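Local coordinates for VAO-type flavoprotein oxidase VAO615 (Myceliophthora thermophila, PDB 6F72), which carries one bicovalently bound FAD and is probably an oxidoreductase that, once reduced, reacts rapidly with molecular oxygen, its substrate still unidentified, at residues F410-I418 against A498-D507; H466-A477 against G512-A520. All coordinates share one frame; numbering follows the deposited sequence.

Contact 1: F410-I418 against A498-D507; sequences FPFTNSRII and AAETLQPMMD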
loop_
_atom_site.group_PDB
_atom_site.type_symbol
_atom_site.label_atom_id
_atom_site.label_comp_id
_atom_site.label_asym_id
_atom_site.label_seq_id
_atom_site.Cartn_x
_atom_site.Cartn_y
_atom_site.Cartn_z
ATOM N N PHE A 410 -3.430 -7.210 8.129
ATOM C CA PHE A 410 -2.834 -6.969 9.437
ATOM C C PHE A 410 -2.707 -5.455 9.637
ATOM O O PHE A 410 -1.947 -4.808 8.926
ATOM C CB PHE A 410 -1.459 -7.611 9.527
ATOM C CG PHE A 410 -1.420 -9.078 9.182
ATOM C CD1 PHE A 410 -2.120 -10.018 9.939
ATOM C CD2 PHE A 410 -0.622 -9.531 8.124
ATOM C CE1 PHE A 410 -2.049 -11.377 9.635
ATOM C CE2 PHE A 410 -0.541 -10.889 7.817
ATOM C CZ PHE A 410 -1.261 -11.814 8.573
ATOM N N PRO A 411 -3.463 -4.880 10.588
ATOM C CA PRO A 411 -3.561 -3.421 10.795
ATOM C C PRO A 411 -2.388 -2.763 11.534
ATOM O O PRO A 411 -2.397 -1.534 11.750
ATOM C CB PRO A 411 -4.826 -3.289 11.644
ATOM C CG PRO A 411 -4.874 -4.560 12.420
ATOM C CD PRO A 411 -4.373 -5.620 11.487
ATOM N N PHE A 412 -1.421 -3.577 11.952
ATOM C CA PHE A 412 -0.212 -3.097 12.619
ATOM C C PHE A 412 1.016 -3.457 11.769
ATOM O O PHE A 412 1.920 -4.176 12.224
ATOM C CB PHE A 412 -0.103 -3.647 14.056
ATOM C CG PHE A 412 -1.386 -3.552 14.847
ATOM C CD1 PHE A 412 -1.862 -2.317 15.309
ATOM C CD2 PHE A 412 -2.133 -4.698 15.122
ATOM C CE1 PHE A 412 -3.052 -2.236 16.029
ATOM C CE2 PHE A 412 -3.320 -4.621 15.840
ATOM C CZ PHE A 412 -3.774 -3.392 16.304
ATOM N N THR A 413 1.026 -2.943 10.535
ATOM C CA THR A 413 2.079 -3.220 9.570
ATOM C C THR A 413 3.185 -2.187 9.753
ATOM O O THR A 413 2.930 -0.981 9.807
ATOM C CB THR A 413 1.543 -3.237 8.107
ATOM O OG1 THR A 413 0.687 -4.372 7.915
ATOM C CG2 THR A 413 2.674 -3.319 7.084
ATOM N N ASN A 414 4.407 -2.681 9.905
ATOM C CA ASN A 414 5.602 -1.825 9.939
ATOM C C ASN A 414 6.528 -2.258 8.824
ATOM O O ASN A 414 6.278 -3.286 8.190
ATOM C CB ASN A 414 6.268 -1.940 11.307
ATOM C CG ASN A 414 5.273 -1.763 12.436
ATOM O OD1 ASN A 414 4.884 -0.644 12.777
ATOM N ND2 ASN A 414 4.829 -2.879 13.006
ATOM N N SER A 415 7.585 -1.481 8.569
ATOM C CA SER A 415 8.510 -1.809 7.500
ATOM C C SER A 415 9.899 -1.237 7.691
ATOM O O SER A 415 10.115 -0.192 8.331
ATOM C CB SER A 415 7.975 -1.335 6.130
ATOM O OG SER A 415 7.816 0.074 6.128
ATOM N N ARG A 416 10.845 -1.928 7.090
ATOM C CA ARG A 416 12.145 -1.351 6.895
ATOM C C ARG A 416 12.596 -1.684 5.486
ATOM O O ARG A 416 12.444 -2.829 5.038
ATOM C CB ARG A 416 13.115 -1.870 7.969
ATOM C CG ARG A 416 14.354 -1.008 8.152
ATOM C CD ARG A 416 14.067 0.325 8.833
ATOM N NE ARG A 416 15.320 1.033 9.006
ATOM C CZ ARG A 416 15.466 2.338 9.218
ATOM N NH1 ARG A 416 14.414 3.147 9.278
ATOM N NH2 ARG A 416 16.703 2.831 9.358
ATOM N N ILE A 417 13.062 -0.660 4.769
ATOM C CA ILE A 417 13.843 -0.853 3.562
ATOM C C ILE A 417 15.272 -1.026 4.065
ATOM O O ILE A 417 15.817 -0.138 4.724
ATOM C CB ILE A 417 13.741 0.338 2.588
ATOM C CG1 ILE A 417 12.315 0.441 2.039
ATOM C CG2 ILE A 417 14.708 0.170 1.426
ATOM C CD1 ILE A 417 11.819 1.854 1.869
ATOM N N ILE A 418 15.831 -2.197 3.778
ATOM C CA ILE A 418 17.139 -2.617 4.296
ATOM C C ILE A 418 18.212 -2.513 3.188
ATOM O O ILE A 418 18.138 -3.244 2.196
ATOM C CB ILE A 418 17.072 -4.047 4.902
ATOM C CG1 ILE A 418 15.978 -4.123 5.996
ATOM C CG2 ILE A 418 18.431 -4.474 5.453
ATOM C CD1 ILE A 418 15.696 -5.508 6.557
ATOM N N ALA A 498 3.668 -1.327 18.308
ATOM C CA ALA A 498 4.229 -1.330 16.962
ATOM C C ALA A 498 5.003 -0.027 16.671
ATOM O O ALA A 498 6.153 -0.079 16.251
ATOM C CB ALA A 498 3.157 -1.585 15.914
ATOM N N ALA A 499 4.367 1.110 16.967
ATOM C CA ALA A 499 4.901 2.443 16.707
ATOM C C ALA A 499 6.139 2.801 17.526
ATOM O O ALA A 499 7.090 3.349 16.975
ATOM C CB ALA A 499 3.824 3.493 16.926
ATOM N N GLU A 500 6.124 2.511 18.824
ATOM C CA GLU A 500 7.132 3.066 19.713
ATOM C C GLU A 500 8.152 2.068 20.257
ATOM O O GLU A 500 9.153 2.475 20.851
ATOM C CB GLU A 500 6.498 3.953 20.796
ATOM C CG GLU A 500 5.729 3.242 21.891
ATOM C CD GLU A 500 4.532 4.045 22.372
ATOM O OE1 GLU A 500 4.161 5.037 21.717
ATOM O OE2 GLU A 500 3.957 3.689 23.404
ATOM N N THR A 501 7.929 0.784 19.986
ATOM C CA THR A 501 8.844 -0.270 20.392
ATOM C C THR A 501 9.340 -1.063 19.202
ATOM O O THR A 501 10.551 -1.117 18.975
ATOM C CB THR A 501 8.240 -1.196 21.494
ATOM O OG1 THR A 501 7.896 -0.405 22.628
ATOM C CG2 THR A 501 9.227 -2.272 21.945
ATOM N N LEU A 502 8.439 -1.684 18.450
ATOM C CA LEU A 502 8.878 -2.552 17.365
ATOM C C LEU A 502 9.557 -1.782 16.204
ATOM O O LEU A 502 10.664 -2.161 15.779
ATOM C CB LEU A 502 7.757 -3.463 16.862
ATOM C CG LEU A 502 8.140 -4.446 15.745
ATOM C CD1 LEU A 502 9.231 -5.422 16.158
ATOM C CD2 LEU A 502 6.932 -5.204 15.267
ATOM N N GLN A 503 8.919 -0.714 15.708
ATOM C CA GLN A 503 9.515 0.076 14.635
ATOM C C GLN A 503 10.891 0.685 15.006
ATOM O O GLN A 503 11.829 0.512 14.225
ATOM C CB GLN A 503 8.543 1.126 14.050
ATOM C CG GLN A 503 9.053 1.836 12.801
ATOM C CD GLN A 503 9.189 0.919 11.603
ATOM O OE1 GLN A 503 8.191 0.464 11.062
ATOM N NE2 GLN A 503 10.431 0.651 11.174
ATOM N N PRO A 504 11.019 1.388 16.172
ATOM C CA PRO A 504 12.368 1.873 16.536
ATOM C C PRO A 504 13.438 0.780 16.710
ATOM O O PRO A 504 14.631 1.042 16.449
ATOM C CB PRO A 504 12.125 2.630 17.850
ATOM C CG PRO A 504 10.719 3.125 17.709
ATOM C CD PRO A 504 10.006 1.952 17.092
ATOM N N MET A 505 13.036 -0.416 17.146
ATOM C CA MET A 505 13.970 -1.549 17.237
ATOM C C MET A 505 14.446 -1.918 15.837
ATOM O O MET A 505 15.643 -2.118 15.622
ATOM C CB MET A 505 13.361 -2.772 17.934
ATOM C CG MET A 505 14.273 -3.999 17.913
ATOM S SD MET A 505 13.715 -5.445 18.834
ATOM C CE MET A 505 12.518 -6.155 17.707
ATOM N N MET A 506 13.495 -1.995 14.901
ATOM C CA MET A 506 13.782 -2.247 13.486
ATOM C C MET A 506 14.704 -1.184 12.896
ATOM O O MET A 506 15.640 -1.513 12.158
ATOM C CB MET A 506 12.477 -2.308 12.669
ATOM C CG MET A 506 11.601 -3.518 12.965
ATOM S SD MET A 506 9.874 -3.288 12.501
ATOM C CE MET A 506 10.054 -3.041 10.735
ATOM N N ASP A 507 14.432 0.082 13.236
ATOM C CA ASP A 507 15.188 1.234 12.731
ATOM C C ASP A 507 16.647 1.179 13.159
ATOM O O ASP A 507 17.548 1.259 12.330
ATOM C CB ASP A 507 14.571 2.546 13.231
ATOM C CG ASP A 507 13.240 2.871 12.578
ATOM O OD1 ASP A 507 12.738 2.088 11.736
ATOM O OD2 ASP A 507 12.697 3.935 12.935
HETATM O O HOH W 1 5.744 1.616 11.830
#

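Contact 2: H466-A477 against G512-A520; sequences HPAWRTGMLLCA and GGSVYLNEA. With FAD (flavin-adenine dinucleotide), chain E.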
loop_
_atom_site.group_PDB
_atom_site.type_symbol
_atom_site.label_atom_id
_atom_site.label_comp_id
_atom_site.label_asym_id
_atom_site.label_seq_id
_atom_site.Cartn_x
_atom_site.Cartn_y
_atom_site.Cartn_z
ATOM N N HIS A 466 12.281 7.863 -2.340
ATOM C CA HIS A 466 13.313 7.894 -1.306
ATOM C C HIS A 466 14.605 7.175 -1.764
ATOM O O HIS A 466 14.543 6.035 -2.252
ATOM C CB HIS A 466 12.764 7.280 -0.008
ATOM C CG HIS A 466 13.589 7.585 1.209
ATOM N ND1 HIS A 466 14.846 7.058 1.406
ATOM C CD2 HIS A 466 13.336 8.363 2.292
ATOM C CE1 HIS A 466 15.332 7.493 2.559
ATOM N NE2 HIS A 466 14.442 8.297 3.109
ATOM N N PRO A 467 15.782 7.834 -1.614
ATOM C CA PRO A 467 17.050 7.235 -2.064
ATOM C C PRO A 467 17.396 5.859 -1.465
ATOM O O PRO A 467 18.086 5.076 -2.119
ATOM C CB PRO A 467 18.095 8.287 -1.684
ATOM C CG PRO A 467 17.436 9.130 -0.646
ATOM C CD PRO A 467 15.994 9.178 -1.050
ATOM N N ALA A 468 16.880 5.549 -0.275
ATOM C CA ALA A 468 17.066 4.220 0.340
ATOM C C ALA A 468 16.587 3.097 -0.581
ATOM O O ALA A 468 17.157 2.012 -0.585
ATOM C CB ALA A 468 16.371 4.131 1.700
ATOM N N TRP A 469 15.567 3.374 -1.395
ATOM C CA TRP A 469 15.164 2.432 -2.433
ATOM C C TRP A 469 16.325 2.016 -3.350
ATOM O O TRP A 469 16.444 0.840 -3.687
ATOM C CB TRP A 469 14.020 2.993 -3.260
ATOM C CG TRP A 469 12.667 2.946 -2.605
ATOM C CD1 TRP A 469 11.978 4.000 -2.074
ATOM C CD2 TRP A 469 11.828 1.790 -2.431
ATOM N NE1 TRP A 469 10.748 3.579 -1.604
ATOM C CE2 TRP A 469 10.639 2.226 -1.797
ATOM C CE3 TRP A 469 11.968 0.427 -2.748
ATOM C CZ2 TRP A 469 9.589 1.343 -1.462
ATOM C CZ3 TRP A 469 10.928 -0.453 -2.424
ATOM C CH2 TRP A 469 9.747 0.013 -1.780
ATOM N N ARG A 470 17.185 2.959 -3.736
ATOM C CA ARG A 470 18.295 2.645 -4.662
ATOM C C ARG A 470 19.399 1.785 -4.020
ATOM O O ARG A 470 19.975 0.904 -4.668
ATOM C CB ARG A 470 18.894 3.915 -5.297
ATOM C CG ARG A 470 17.873 4.901 -5.855
ATOM C CD ARG A 470 17.019 4.294 -6.960
ATOM N NE ARG A 470 15.997 5.230 -7.414
ATOM C CZ ARG A 470 14.916 4.900 -8.120
ATOM N NH1 ARG A 470 14.691 3.641 -8.473
ATOM N NH2 ARG A 470 14.063 5.848 -8.481
ATOM N N THR A 471 19.688 2.052 -2.755
ATOM C CA THR A 471 20.675 1.255 -2.011
ATOM C C THR A 471 20.042 0.024 -1.331
ATOM O O THR A 471 20.747 -0.931 -0.989
ATOM C CB THR A 471 21.451 2.114 -0.989
ATOM O OG1 THR A 471 20.521 2.791 -0.140
ATOM C CG2 THR A 471 22.331 3.156 -1.691
ATOM N N GLY A 472 18.712 0.044 -1.168
ATOM C CA GLY A 472 17.972 -1.049 -0.533
ATOM C C GLY A 472 18.005 -2.359 -1.288
ATOM O O GLY A 472 18.082 -2.369 -2.527
ATOM N N MET A 473 17.966 -3.458 -0.528
ATOM C CA MET A 473 17.868 -4.805 -1.078
ATOM C C MET A 473 16.610 -5.548 -0.563
ATOM O O MET A 473 16.011 -6.347 -1.294
ATOM C CB MET A 473 19.144 -5.596 -0.776
ATOM C CG MET A 473 19.338 -6.813 -1.662
ATOM S SD MET A 473 20.813 -7.831 -1.418
ATOM C CE MET A 473 20.402 -8.697 0.082
ATOM N N LEU A 474 16.231 -5.283 0.693
ATOM C CA LEU A 474 15.071 -5.909 1.326
ATOM C C LEU A 474 14.021 -4.880 1.753
ATOM O O LEU A 474 14.354 -3.772 2.188
ATOM C CB LEU A 474 15.494 -6.736 2.553
ATOM C CG LEU A 474 16.678 -7.712 2.514
ATOM C CD1 LEU A 474 16.874 -8.313 3.898
ATOM C CD2 LEU A 474 16.508 -8.815 1.480
ATOM N N LEU A 475 12.757 -5.251 1.605
ATOM C CA LEU A 475 11.669 -4.518 2.227
ATOM C C LEU A 475 10.945 -5.557 3.036
ATOM O O LEU A 475 10.251 -6.413 2.473
ATOM C CB LEU A 475 10.722 -3.854 1.211
ATOM C CG LEU A 475 9.470 -3.032 1.638
ATOM C CD1 LEU A 475 8.330 -3.886 2.179
ATOM C CD2 LEU A 475 9.765 -1.927 2.638
ATOM N N CYS A 476 11.155 -5.498 4.345
ATOM C CA CYS A 476 10.495 -6.426 5.271
ATOM C C CYS A 476 9.373 -5.734 6.015
ATOM O O CYS A 476 9.533 -4.603 6.493
ATOM C CB CYS A 476 11.497 -7.040 6.240
ATOM S SG CYS A 476 12.666 -8.104 5.374
ATOM N N ALA A 477 8.244 -6.432 6.105
ATOM C CA ALA A 477 7.065 -5.893 6.749
ATOM C C ALA A 477 6.577 -6.740 7.955
ATOM O O ALA A 477 5.610 -7.522 7.816
ATOM C CB ALA A 477 5.953 -5.702 5.725
ATOM N N GLY A 512 20.934 3.565 7.873
ATOM C CA GLY A 512 20.967 3.899 6.422
ATOM C C GLY A 512 19.745 3.425 5.653
ATOM O O GLY A 512 19.572 3.740 4.478
ATOM N N GLY A 513 18.902 2.639 6.313
ATOM C CA GLY A 513 17.617 2.226 5.762
ATOM C C GLY A 513 16.536 3.256 6.008
ATOM O O GLY A 513 16.810 4.377 6.450
ATOM N N SER A 514 15.295 2.887 5.718
ATOM C CA SER A 514 14.183 3.811 5.909
ATOM C C SER A 514 12.902 3.024 6.145
ATOM O O SER A 514 12.901 1.790 6.047
ATOM C CB SER A 514 14.037 4.737 4.690
ATOM O OG SER A 514 13.547 4.006 3.584
ATOM N N VAL A 515 11.826 3.747 6.454
ATOM C CA VAL A 515 10.505 3.142 6.633
ATOM C C VAL A 515 9.670 3.515 5.414
ATOM O O VAL A 515 9.548 4.691 5.038
ATOM C CB VAL A 515 9.855 3.505 8.001
ATOM C CG1 VAL A 515 8.563 2.725 8.254
ATOM C CG2 VAL A 515 10.811 3.187 9.144
ATOM N N TYR A 516 9.174 2.480 4.749
ATOM C CA TYR A 516 8.336 2.625 3.579
ATOM C C TYR A 516 7.046 3.326 4.022
ATOM O O TYR A 516 6.369 2.859 4.955
ATOM C CB TYR A 516 8.092 1.246 2.974
ATOM C CG TYR A 516 7.207 1.184 1.742
ATOM C CD1 TYR A 516 7.133 2.247 0.817
ATOM C CD2 TYR A 516 6.462 0.032 1.474
ATOM C CE1 TYR A 516 6.316 2.157 -0.315
ATOM C CE2 TYR A 516 5.651 -0.067 0.351
ATOM C CZ TYR A 516 5.587 0.987 -0.552
ATOM O OH TYR A 516 4.757 0.869 -1.664
ATOM N N LEU A 517 6.731 4.468 3.396
ATOM C CA LEU A 517 5.601 5.308 3.858
ATOM C C LEU A 517 4.240 4.606 3.748
ATOM O O LEU A 517 3.269 4.984 4.434
ATOM C CB LEU A 517 5.583 6.669 3.139
ATOM C CG LEU A 517 5.201 6.763 1.654
ATOM C CD1 LEU A 517 3.677 6.742 1.461
ATOM C CD2 LEU A 517 5.817 7.988 0.972
ATOM N N ASN A 518 4.177 3.614 2.855
ATOM C CA ASN A 518 2.950 2.849 2.617
ATOM C C ASN A 518 2.700 1.786 3.677
ATOM O O ASN A 518 1.558 1.407 3.901
ATOM C CB ASN A 518 2.949 2.206 1.225
ATOM C CG ASN A 518 2.315 3.105 0.148
ATOM O OD1 ASN A 518 1.377 3.863 0.413
ATOM N ND2 ASN A 518 2.827 3.007 -1.072
ATOM N N GLU A 519 3.762 1.312 4.332
ATOM C CA GLU A 519 3.645 0.215 5.297
ATOM C C GLU A 519 4.312 0.618 6.601
ATOM O O GLU A 519 5.450 0.250 6.872
ATOM C CB GLU A 519 4.239 -1.073 4.711
ATOM C CG GLU A 519 3.613 -1.466 3.373
ATOM C CD GLU A 519 4.071 -2.820 2.871
ATOM O OE1 GLU A 519 5.283 -3.122 2.925
ATOM O OE2 GLU A 519 3.201 -3.589 2.411
ATOM N N ALA A 520 3.611 1.447 7.363
ATOM C CA ALA A 520 4.073 1.923 8.664
ATOM C C ALA A 520 2.885 2.077 9.616
ATOM O O ALA A 520 1.731 1.933 9.201
ATOM C CB ALA A 520 4.786 3.246 8.513
HETATM P PA FAD E . -6.267 3.766 -0.217
HETATM O O1A FAD E . -6.317 3.556 1.275
HETATM O O2A FAD E . -7.589 3.950 -0.908
HETATM O O5B FAD E . -5.312 5.024 -0.513
HETATM C C5B FAD E . -4.070 5.209 0.167
HETATM C C4B FAD E . -3.666 6.678 0.200
HETATM O O4B FAD E . -3.597 7.187 -1.134
HETATM C C3B FAD E . -4.629 7.582 0.945
HETATM O O3B FAD E . -3.838 8.589 1.590
HETATM C C2B FAD E . -5.478 8.223 -0.139
HETATM O O2B FAD E . -5.933 9.525 0.239
HETATM C C1B FAD E . -4.510 8.284 -1.308
HETATM N N9A FAD E . -5.139 8.133 -2.642
HETATM C C8A FAD E . -5.554 6.970 -3.190
HETATM N N7A FAD E . -6.044 7.176 -4.438
HETATM C C5A FAD E . -5.934 8.489 -4.700
HETATM C C6A FAD E . -6.265 9.373 -5.839
HETATM N N6A FAD E . -6.832 8.851 -6.949
HETATM N N1A FAD E . -5.999 10.694 -5.721
HETATM C C2A FAD E . -5.439 11.223 -4.610
HETATM N N3A FAD E . -5.104 10.469 -3.534
HETATM C C4A FAD E . -5.325 9.122 -3.520
HETATM N N1 FAD E . 2.459 -2.113 -1.086
HETATM C C2 FAD E . 3.550 -2.501 -1.794
HETATM O O2 FAD E . 4.405 -1.641 -2.112
HETATM N N3 FAD E . 3.739 -3.787 -2.162
HETATM C C4 FAD E . 2.887 -4.780 -1.858
HETATM O O4 FAD E . 3.106 -5.959 -2.218
HETATM C C4X FAD E . 1.668 -4.431 -1.096
HETATM N N5 FAD E . 0.751 -5.364 -0.760
HETATM C C5X FAD E . -0.370 -5.041 -0.053
HETATM C C6 FAD E . -1.317 -6.032 0.285
HETATM C C7 FAD E . -2.470 -5.665 1.014
HETATM C C7M FAD E . -3.472 -6.748 1.374
HETATM C C8 FAD E . -2.695 -4.229 1.416
HETATM C C8M FAD E . -3.947 -3.718 2.114
HETATM C C9 FAD E . -1.749 -3.270 1.070
HETATM C C9A FAD E . -0.597 -3.613 0.356
HETATM N N10 FAD E . 0.346 -2.621 -0.005
HETATM C C10 FAD E . 1.502 -3.003 -0.718
HETATM C "C1'" FAD E . 0.156 -1.240 0.434
HETATM C "C2'" FAD E . -0.284 -0.215 -0.568
HETATM O "O2'" FAD E . 0.833 0.081 -1.403
HETATM C "C3'" FAD E . -0.681 1.005 0.256
HETATM O "O3'" FAD E . -1.568 0.634 1.333
HETATM C "C4'" FAD E . -1.331 2.071 -0.613
HETATM O "O4'" FAD E . -1.468 3.277 0.140
HETATM C "C5'" FAD E . -2.668 1.597 -1.185
HETATM O "O5'" FAD E . -3.315 2.632 -1.910
HETATM P P FAD E . -4.857 2.462 -2.325
HETATM O O1P FAD E . -5.041 1.108 -2.948
HETATM O O2P FAD E . -5.217 3.733 -3.059
HETATM O O3P FAD E . -5.580 2.476 -0.881
#

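Contact 1: F410-I418 against A498-D507
Gln503 OE1 is gripped by two donors: Ser415 N meets it at 3.2 Å, in the carbonyl plane and on a lone pair, and water 1 supplies the second. That water also donates to Asn414 OD1, 2.6 Å away, and so bridges two side-chain amides that run antiparallel with their planes 67° apart. Gln503 NE2 gives one N-H to Ser415 O at 3.0 Å, from above the carbonyl plane, and the other to Asp507 OD1 at 2.8 Å, one helical turn on. What brings this amide to the Ser415 backbone, in the break of strand 412-419, is a chain running out with CG anti to the backbone N (chi1 -172°) and then bending at chi2. With an alanine here, Ser415 N and O would probably both lose their helix-side partners, and Asp507 OD1 its amide donor. Beside this polar grip, Met506 CE packs 3.5 Å from Ser415 C. Arg416 runs across Asp507; its NH1 is 3.2 Å from Asp507 OD1, but the oxygen lies over the guanidinium with no N-H aimed at it, leaving a purely electrostatic salt bridge. Firmer partners lie outside, Thr510 for Arg416 NE and Tyr524 for Asp507 OD2. The whole is a helix (488-508) packed along an outermost strand (412-419) of the seven-stranded antiparallel sheet, the axes of 416-418 and 498-507 only 11° from parallel.

Contact 2: H466-A477 against G512-A520
The Tyr516 ring is sandwiched: Trp469 CZ2 lies over one face and Asn518 CB over the opposite face, both offset toward the rim, while Glu519 OE1 and the flavin carbonyl O2 of FAD sit at its edge. Trp469 comes in edge-on, its six-membered ring and the Tyr516 ring at 86° with centroids 5.2 Å apart, which is a T-shaped pair. Further out, the His466 ring receives Ser514 CB over one face, a CH-pi contact with CB 4.0 Å from the ring centroid. At its edge, His466 ND1 accepts in the ring plane from Ala468 N at 3.0 Å, a capping bond in the turn that leads into the short helix.

The Tyr516 side chain extends with CG anti to the backbone N (chi1 179°), which carries OH to FAD O2, to which it donates at 2.6 Å. Asn518 ND2 in turn donates to Tyr516 OH at 2.9 Å and nearly straight, at 167°. Tyr516, Asn518 and Glu519 fall in the berberine-bridge-enzyme-like sequence family of this VAO-type flavoprotein, and line the FAD pocket: Asn518 OD1 also accepts from the ribityl O4' of FAD, and Glu519 OE2 comes 3.6 Å from the isoalloxazine C10.

From strand 472-480, the branched end of Leu475 spans Tyr516 and Glu519. Its CD2 meets Tyr516 CB at 3.6 Å, and its CD1 touches Glu519 OE1, close to which Ala477 CB also packs.

How the contacts relate
Along the chain, strand 412-419 comes first, followed by helix 426-439, strand 448-452, segment 466-477, helix 488-508 and the loop 512-520. Contact 1 closes a loop of 79 residues between Ile418 and Ala498; contact 2 closes a shorter one of 34 residues. Segment 466-477 lies inside the first loop and 512-520 beyond it, so the two contacts cross. They also touch directly: Ser415 OG is 2.5 Å from Glu519 O, a probable hydrogen bond, and Ile418 N is similarly placed by Leu474 O, where neighbouring strands 412-419 and 472-480 pair. Together they tie the sheet, its covering helix and the flavin-lining loop into one unit.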